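PDB 3OYV: imelysin from Bacteroides ovatus ATCC 8483, which probably takes part in bacterial iron uptake as a metal-binding, outer-membrane protein of the imelysin peptidase family. Local coordinates for residues A[14-18]-A[19-23]; A[25-28]-A[29-32]; A[105-108]-A[109-113]. All coordinates share one frame; numbering follows the deposited sequence. Where two conformers were deposited one is given.

How the contacts relate
The three contacts are local, and they follow one another along a single, mostly helical chain. Contact 1 turns the chain from the loop 14-18 into helix 21-47, and contact 2 lies on the next turns of that helix, with the two centres about 13 Å apart. They touch where Tyr16 OH lies 2.8 Å from His25 NE2, a probable hydrogen bond. Contact 3 forms the short helix 106-111, with its centre about 27 Å from each of the others and its nearest atoms about 10 Å from contact 1. Contacts 1 and 2 thus lead from the incoming loop into the first turns of helix 21-47, which meet C-terminal parts of the chain, whereas contact 3 follows helix 71-102 elsewhere at the surface.

Contact 1. Residues A[14-18]-A[19-23]; sequences IDYTP and ENASS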
loop_
_atom_site.group_PDB
_atom_site.type_symbol
_atom_site.label_atom_id
_atom_site.label_comp_id
_atom_site.label_asym_id
_atom_site.label_seq_id
_atom_site.Cartn_x
_atom_site.Cartn_y
_atom_site.Cartn_z
ATOM N N ILE A 14 13.016 14.393 16.056
ATOM C CA ILE A 14 12.306 15.512 16.663
ATOM C C ILE A 14 11.246 14.945 17.591
ATOM O O ILE A 14 10.698 13.879 17.312
ATOM C CB ILE A 14 11.734 16.429 15.577
ATOM C CG1 ILE A 14 11.111 17.666 16.198
ATOM C CG2 ILE A 14 10.721 15.654 14.675
ATOM C CD1 ILE A 14 10.786 18.759 15.156
ATOM N N ASP A 15 10.976 15.621 18.697
ATOM C CA ASP A 15 9.872 15.271 19.564
ATOM C C ASP A 15 8.856 16.406 19.595
ATOM O O ASP A 15 9.205 17.567 19.368
ATOM C CB ASP A 15 10.364 14.983 20.980
ATOM C CG ASP A 15 11.339 13.821 21.039
ATOM O OD1 ASP A 15 10.988 12.738 20.540
ATOM O OD2 ASP A 15 12.446 13.993 21.601
ATOM N N TYR A 16 7.621 16.037 19.887
ATOM C CA TYR A 16 6.543 16.994 20.056
ATOM C C TYR A 16 6.781 17.806 21.319
ATOM O O TYR A 16 7.024 17.238 22.405
ATOM C CB TYR A 16 5.239 16.211 20.138
ATOM C CG TYR A 16 3.978 17.011 20.331
ATOM C CD1 TYR A 16 3.258 17.502 19.235
ATOM C CD2 TYR A 16 3.474 17.249 21.597
ATOM C CE1 TYR A 16 2.077 18.193 19.412
ATOM C CE2 TYR A 16 2.301 17.961 21.784
ATOM C CZ TYR A 16 1.599 18.444 20.682
ATOM O OH TYR A 16 0.432 19.140 20.906
ATOM N N THR A 17 6.718 19.129 21.184
ATOM C CA THR A 17 6.925 20.023 22.323
ATOM C C THR A 17 5.881 21.135 22.283
ATOM O O THR A 17 5.289 21.383 21.243
ATOM C CB THR A 17 8.298 20.712 22.249
ATOM O OG1 THR A 17 8.299 21.654 21.151
ATOM C CG2 THR A 17 9.478 19.667 22.111
ATOM N N PRO A 18 5.724 21.888 23.391
ATOM C CA PRO A 18 4.838 23.053 23.314
ATOM C C PRO A 18 5.242 24.036 22.210
ATOM O O PRO A 18 4.395 24.668 21.590
ATOM C CB PRO A 18 4.998 23.711 24.692
ATOM C CG PRO A 18 5.347 22.538 25.588
ATOM C CD PRO A 18 6.233 21.652 24.762
ATOM N N GLU A 19 6.533 24.152 21.955
ATOM C CA GLU A 19 7.028 25.150 21.025
ATOM C C GLU A 19 6.806 24.750 19.571
ATOM O O GLU A 19 6.674 25.622 18.722
ATOM C CB GLU A 19 8.507 25.405 21.292
ATOM C CG GLU A 19 8.759 26.250 22.532
ATOM C CD GLU A 19 8.572 25.471 23.835
ATOM O OE1 GLU A 19 8.768 24.213 23.847
ATOM O OE2 GLU A 19 8.237 26.139 24.851
ATOM N N ASN A 20 6.763 23.449 19.252
ATOM C CA ASN A 20 6.486 23.028 17.868
ATOM C C ASN A 20 5.071 22.493 17.685
ATOM O O ASN A 20 4.687 22.131 16.571
ATOM C CB ASN A 20 7.521 22.040 17.321
ATOM C CG ASN A 20 7.563 20.747 18.092
ATOM O OD1 ASN A 20 6.539 20.295 18.602
ATOM N ND2 ASN A 20 8.739 20.102 18.128
ATOM N N ALA A 21 4.246 22.546 18.742
ATOM C CA ALA A 21 2.944 21.889 18.707
ATOM C C ALA A 21 2.033 22.485 17.641
ATOM O O ALA A 21 1.324 21.768 16.958
ATOM C CB ALA A 21 2.274 21.999 20.072
ATOM N N SER A 22 2.035 23.811 17.461
ATOM C CA SER A 22 1.126 24.408 16.502
ATOM C C SER A 22 1.475 23.986 15.085
ATOM O O SER A 22 0.606 23.589 14.310
ATOM C CB SER A 22 1.154 25.932 16.602
ATOM O OG SER A 22 0.216 26.460 15.712
ATOM N N SER A 23 2.756 24.026 14.748
ATOM C CA SER A 23 3.206 23.562 13.430
ATOM C C SER A 23 2.879 22.077 13.242
ATOM O O SER A 23 2.458 21.652 12.177
ATOM C CB SER A 23 4.715 23.766 13.269
ATOM O OG SER A 23 5.055 25.145 13.238
HETATM O O HOH W 1 3.475 25.771 19.129
#
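Thr17 OG1 receives two backbone N-H groups. Asn20 N donates to Thr17 OG1 at 3.0 Å, whereas the bond from Glu19 N is weak and strongly bent. The hydroxyl faces both amides because chi1 (69°) places OG1 between the backbone N and carbonyl carbon of Thr17.

The Asn20 side chain answers in the reverse direction and crosses that of Thr17 at about a right angle. Its OD1 accepts Thr17 N at 2.8 Å in a nearly straight bond, with the donor tilted 35° from the carbonyl plane. The other branch of the amide reaches two residues further back, where Asn20 ND2 donates to Asp15 O at 2.9 Å, that oxygen lying almost within the amide plane. Both ends of the amide are therefore used, which fixes its rotation, while Ile14 CD1 packs against Asn20 ND2 at 3.9 Å.

On another side of the turn, the Tyr16 ring leans obliquely on the Ala21 methyl, Tyr16 CZ to Ala21 CB being 3.7 Å. Tyr16 OH bonds to His25, and the ring meets Trp24 and Phe268 edge-to-face. A water links Pro18 O to Ser22 N.

The two-way exchange between Thr17 and Asn20 has the reciprocal pattern of a capping box. Thr17 OG1 takes up an amide at the helix start that has no preceding turn to bond to, while Asn20 OD1 holds the N-H of the loop residue Thr17, joining loop to helix.

Contact 2. Residues A[25-28]-A[29-32]; sequences HNYM and RNVA
Val31 places its CG2 methyl over one face of the Tyr27 ring, in a CH-pi contact 3.9 Å from the ring centroid and 24° off the normal. The methyl is offset toward the rim, Val31 CG2 lying nearest to Tyr27 CE2 at 3.6 Å. With CG1 anti to the backbone N of Val31 (chi1 173°), CG2 is the branch that turns back along the helix to the ring. The same CG2 also lies 3.3 Å from Tyr27 O, so it touches both the ring and the backbone of Tyr27.

Asn30 comes at the ring obliquely, its amide plane turned 22° from the ring plane and its ND2 4.0 Å from Tyr27 CE1. The polar ends of both residues are committed beyond this helix: Tyr27 OH bonds to Val341 O and Asn30 OD1 to Val335 N, while Trp321 meets the Tyr27 ring edge-to-face.

Arg29 touches the preceding turn through CB, 3.5 Å from His25 O. Its chain then runs out fully extended, with CG anti to the backbone N, and carries the guanidinium group to Trp326 in a cation-pi interaction. Met28, a selenomethionine, packs on Leu259 of helix 223-261 and on Leu350 and Leu351 of helix 343-351.

Beneath the side chains runs regular alpha-helical bonding, for example Val31 N to Tyr27 O at 2.9 Å and the matching bond from Ala32 N to Met28 O. These four backbone bonds, from the N-H groups of 29-32 to the carbonyls of 25-28, are made within the helix, leaving the side chains to bind its neighbours: apolar groups pack against helices 223-261 and 343-351, whereas Asn26, Tyr27 and Asn30 bond to main-chain groups of residues 321-341 and thereby tie that part of the chain to helix 21-47.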
loop_
_atom_site.group_PDB
_atom_site.type_symbol
_atom_site.label_atom_id
_atom_site.label_comp_id
_atom_site.label_asym_id
_atom_site.label_seq_id
_atom_site.Cartn_x
_atom_site.Cartn_y
_atom_site.Cartn_z
ATOM N N HIS A 25 0.455 20.311 14.632
ATOM C CA HIS A 25 -0.995 20.203 14.387
ATOM C C HIS A 25 -1.337 20.557 12.958
ATOM O O HIS A 25 -2.064 19.822 12.261
ATOM C CB HIS A 25 -1.781 21.122 15.326
ATOM C CG HIS A 25 -1.616 20.785 16.790
ATOM N ND1 HIS A 25 -1.989 21.652 17.803
ATOM C CD2 HIS A 25 -1.057 19.718 17.410
ATOM C CE1 HIS A 25 -1.721 21.105 18.977
ATOM N NE2 HIS A 25 -1.169 19.926 18.768
ATOM N N ASN A 26 -0.883 21.732 12.530
ATOM C CA ASN A 26 -1.205 22.198 11.200
ATOM C C ASN A 26 -0.674 21.288 10.090
ATOM O O ASN A 26 -1.366 21.065 9.080
ATOM C CB ASN A 26 -0.691 23.623 11.026
ATOM C CG ASN A 26 -1.553 24.640 11.784
ATOM O OD1 ASN A 26 -2.757 24.444 11.924
ATOM N ND2 ASN A 26 -0.937 25.743 12.240
ATOM N N TYR A 27 0.551 20.807 10.251
ATOM C CA TYR A 27 1.133 19.975 9.194
ATOM C C TYR A 27 0.499 18.585 9.171
ATOM O O TYR A 27 0.248 18.038 8.104
ATOM C CB TYR A 27 2.653 19.914 9.236
ATOM C CG TYR A 27 3.187 19.496 7.891
ATOM C CD1 TYR A 27 2.939 20.272 6.756
ATOM C CD2 TYR A 27 3.904 18.323 7.749
ATOM C CE1 TYR A 27 3.406 19.902 5.532
ATOM C CE2 TYR A 27 4.389 17.942 6.505
ATOM C CZ TYR A 27 4.139 18.744 5.395
ATOM O OH TYR A 27 4.619 18.400 4.141
HETATM N N MSE A 28 0.228 18.016 10.348
HETATM C CA MSE A 28 -0.518 16.739 10.411
HETATM C C MSE A 28 -1.839 16.887 9.682
HETATM O O MSE A 28 -2.216 16.012 8.905
HETATM C CB MSE A 28 -0.798 16.276 11.835
HETATM C CG MSE A 28 0.305 15.548 12.511
HETATM SE SE MSE A 28 -0.318 14.647 14.077
HETATM C CE MSE A 28 -1.003 16.183 15.024
ATOM N N ARG A 29 -2.559 17.968 9.992
ATOM C CA ARG A 29 -3.825 18.217 9.315
ATOM C C ARG A 29 -3.640 18.294 7.799
ATOM O O ARG A 29 -4.424 17.736 7.038
ATOM C CB ARG A 29 -4.528 19.496 9.821
ATOM C CG ARG A 29 -5.771 19.845 9.106
ATOM C CD ARG A 29 -6.469 20.974 9.793
ATOM N NE ARG A 29 -7.542 21.441 8.918
ATOM C CZ ARG A 29 -8.431 22.382 9.222
ATOM N NH1 ARG A 29 -8.348 23.020 10.357
ATOM N NH2 ARG A 29 -9.378 22.716 8.347
ATOM N N ASN A 30 -2.615 19.022 7.366
ATOM C CA ASN A 30 -2.359 19.164 5.950
ATOM C C ASN A 30 -2.139 17.802 5.278
ATOM O O ASN A 30 -2.720 17.501 4.239
ATOM C CB ASN A 30 -1.145 20.060 5.707
ATOM C CG ASN A 30 -1.070 20.525 4.255
ATOM O OD1 ASN A 30 -1.911 21.297 3.805
ATOM N ND2 ASN A 30 -0.089 20.006 3.494
ATOM N N VAL A 31 -1.285 16.984 5.890
ATOM C CA VAL A 31 -0.957 15.687 5.295
ATOM C C VAL A 31 -2.177 14.750 5.298
ATOM O O VAL A 31 -2.439 14.055 4.307
ATOM C CB VAL A 31 0.251 15.081 6.004
ATOM C CG1 VAL A 31 0.530 13.646 5.525
ATOM C CG2 VAL A 31 1.506 15.958 5.813
ATOM N N ALA A 32 -2.967 14.785 6.371
ATOM C CA ALA A 32 -4.168 13.947 6.462
ATOM C C ALA A 32 -5.222 14.422 5.464
ATOM O O ALA A 32 -5.943 13.604 4.888
ATOM C CB ALA A 32 -4.745 13.959 7.869
#

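Contact 3. Residues A[105-108]-A[109-113]; sequences NTEE and ALYAV
Glu107 and Tyr111, one helical turn apart, lie side by side and point the same way, with the carboxylate and ring planes 60° apart. They meet only loosely at their outer parts, Glu107 OE1 being 4.0 Å from Tyr111 CE2. A bend at chi2 (-64°) brings the Glu107 carboxylate alongside the ring.

Closer to the backbone the fit is tighter. The edge of the ring faces Glu107 O, which lies in the ring plane 3.1 Å from Tyr111 CD2. Glu107 O also accepts Tyr111 N at 3.2 Å, so a single oxygen meets both the amide and the ring edge of the same residue. Arg183 makes a cation-pi contact with this ring and also binds Leu110 O.

Leu110 turns another way and sets its CD1 methyl 3.3 Å from Thr106 O, the carbonyl that accepts Leu110 N. Ala109 CB lies 3.4 Å from Thr106 O and packs against Leu100 and Tyr101 of helix 71-102.

The backbone starts with the bond from Ala109 N to Asn105 O at 3.0 Å, and an i to i+3 bond of the 3-10 type, Ala112 N to Ala109 O, follows further on. Three successive i to i+4 bonds make this a short alpha-helical segment, packed on the end of helix 71-102 at the surface of the predominantly helical imelysin fold.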
loop_
_atom_site.group_PDB
_atom_site.type_symbol
_atom_site.label_atom_id
_atom_site.label_comp_id
_atom_site.label_asym_id
_atom_site.label_seq_id
_atom_site.Cartn_x
_atom_site.Cartn_y
_atom_site.Cartn_z
ATOM N N ASN A 105 26.843 -1.083 5.444
ATOM C CA ASN A 105 26.116 0.200 5.574
ATOM C C ASN A 105 24.901 0.008 6.468
ATOM O O ASN A 105 23.735 0.176 6.055
ATOM C CB ASN A 105 25.723 0.732 4.210
ATOM C CG ASN A 105 26.923 0.956 3.323
ATOM O OD1 ASN A 105 26.983 0.498 2.164
ATOM N ND2 ASN A 105 27.894 1.652 3.859
ATOM N N THR A 106 25.177 -0.364 7.708
ATOM C CA THR A 106 24.155 -0.889 8.584
ATOM C C THR A 106 23.191 0.188 9.063
ATOM O O THR A 106 22.012 -0.079 9.284
ATOM C CB THR A 106 24.776 -1.628 9.766
ATOM O OG1 THR A 106 25.612 -0.734 10.485
ATOM C CG2 THR A 106 25.634 -2.836 9.300
ATOM N N GLU A 107 23.702 1.386 9.304
ATOM C CA GLU A 107 22.819 2.474 9.760
ATOM C C GLU A 107 21.953 2.994 8.610
ATOM O O GLU A 107 20.747 3.235 8.800
ATOM C CB GLU A 107 23.626 3.562 10.446
ATOM C CG GLU A 107 24.289 3.024 11.716
ATOM C CD GLU A 107 23.331 2.581 12.800
ATOM O OE1 GLU A 107 22.362 3.327 13.076
ATOM O OE2 GLU A 107 23.564 1.503 13.373
ATOM N N GLU A 108 22.525 3.101 7.411
ATOM C CA GLU A 108 21.708 3.402 6.241
ATOM C C GLU A 108 20.604 2.348 6.098
ATOM O O GLU A 108 19.460 2.684 5.811
ATOM C CB GLU A 108 22.566 3.454 4.984
ATOM C CG GLU A 108 21.867 4.105 3.824
ATOM C CD GLU A 108 22.680 4.134 2.554
ATOM O OE1 GLU A 108 23.890 3.866 2.616
ATOM O OE2 GLU A 108 22.088 4.426 1.491
ATOM N N ALA A 109 20.936 1.078 6.302
ATOM C CA ALA A 109 19.969 -0.022 6.196
ATOM C C ALA A 109 18.789 0.163 7.145
ATOM O O ALA A 109 17.618 0.036 6.750
ATOM C CB ALA A 109 20.656 -1.374 6.463
ATOM N N LEU A 110 19.095 0.449 8.409
ATOM C CA LEU A 110 18.074 0.590 9.421
ATOM C C LEU A 110 17.070 1.687 9.051
ATOM O O LEU A 110 15.848 1.527 9.231
ATOM C CB LEU A 110 18.680 0.871 10.807
ATOM C CG LEU A 110 18.843 -0.371 11.717
ATOM C CD1 LEU A 110 19.706 -1.459 11.140
ATOM C CD2 LEU A 110 19.352 0.035 13.113
ATOM N N TYR A 111 17.574 2.795 8.532
ATOM C CA TYR A 111 16.722 3.942 8.207
ATOM C C TYR A 111 16.061 3.845 6.845
ATOM O O TYR A 111 15.227 4.690 6.507
ATOM C CB TYR A 111 17.492 5.256 8.400
ATOM C CG TYR A 111 17.757 5.520 9.863
ATOM C CD1 TYR A 111 16.798 6.122 10.651
ATOM C CD2 TYR A 111 18.949 5.148 10.469
ATOM C CE1 TYR A 111 17.016 6.335 12.007
ATOM C CE2 TYR A 111 19.185 5.353 11.823
ATOM C CZ TYR A 111 18.215 5.950 12.590
ATOM O OH TYR A 111 18.413 6.159 13.927
ATOM N N ALA A 112 16.377 2.786 6.093
ATOM C CA ALA A 112 15.764 2.534 4.789
ATOM C C ALA A 112 14.472 1.711 4.862
ATOM O O ALA A 112 13.820 1.540 3.849
ATOM C CB ALA A 112 16.772 1.819 3.862
ATOM N N VAL A 113 14.186 1.131 6.030
ATOM C CA VAL A 113 13.077 0.178 6.164
ATOM C C VAL A 113 11.700 0.877 6.127
ATOM O O VAL A 113 11.322 1.591 7.066
ATOM C CB VAL A 113 13.227 -0.641 7.452
ATOM C CG1 VAL A 113 12.015 -1.583 7.685
ATOM C CG2 VAL A 113 14.534 -1.491 7.405
#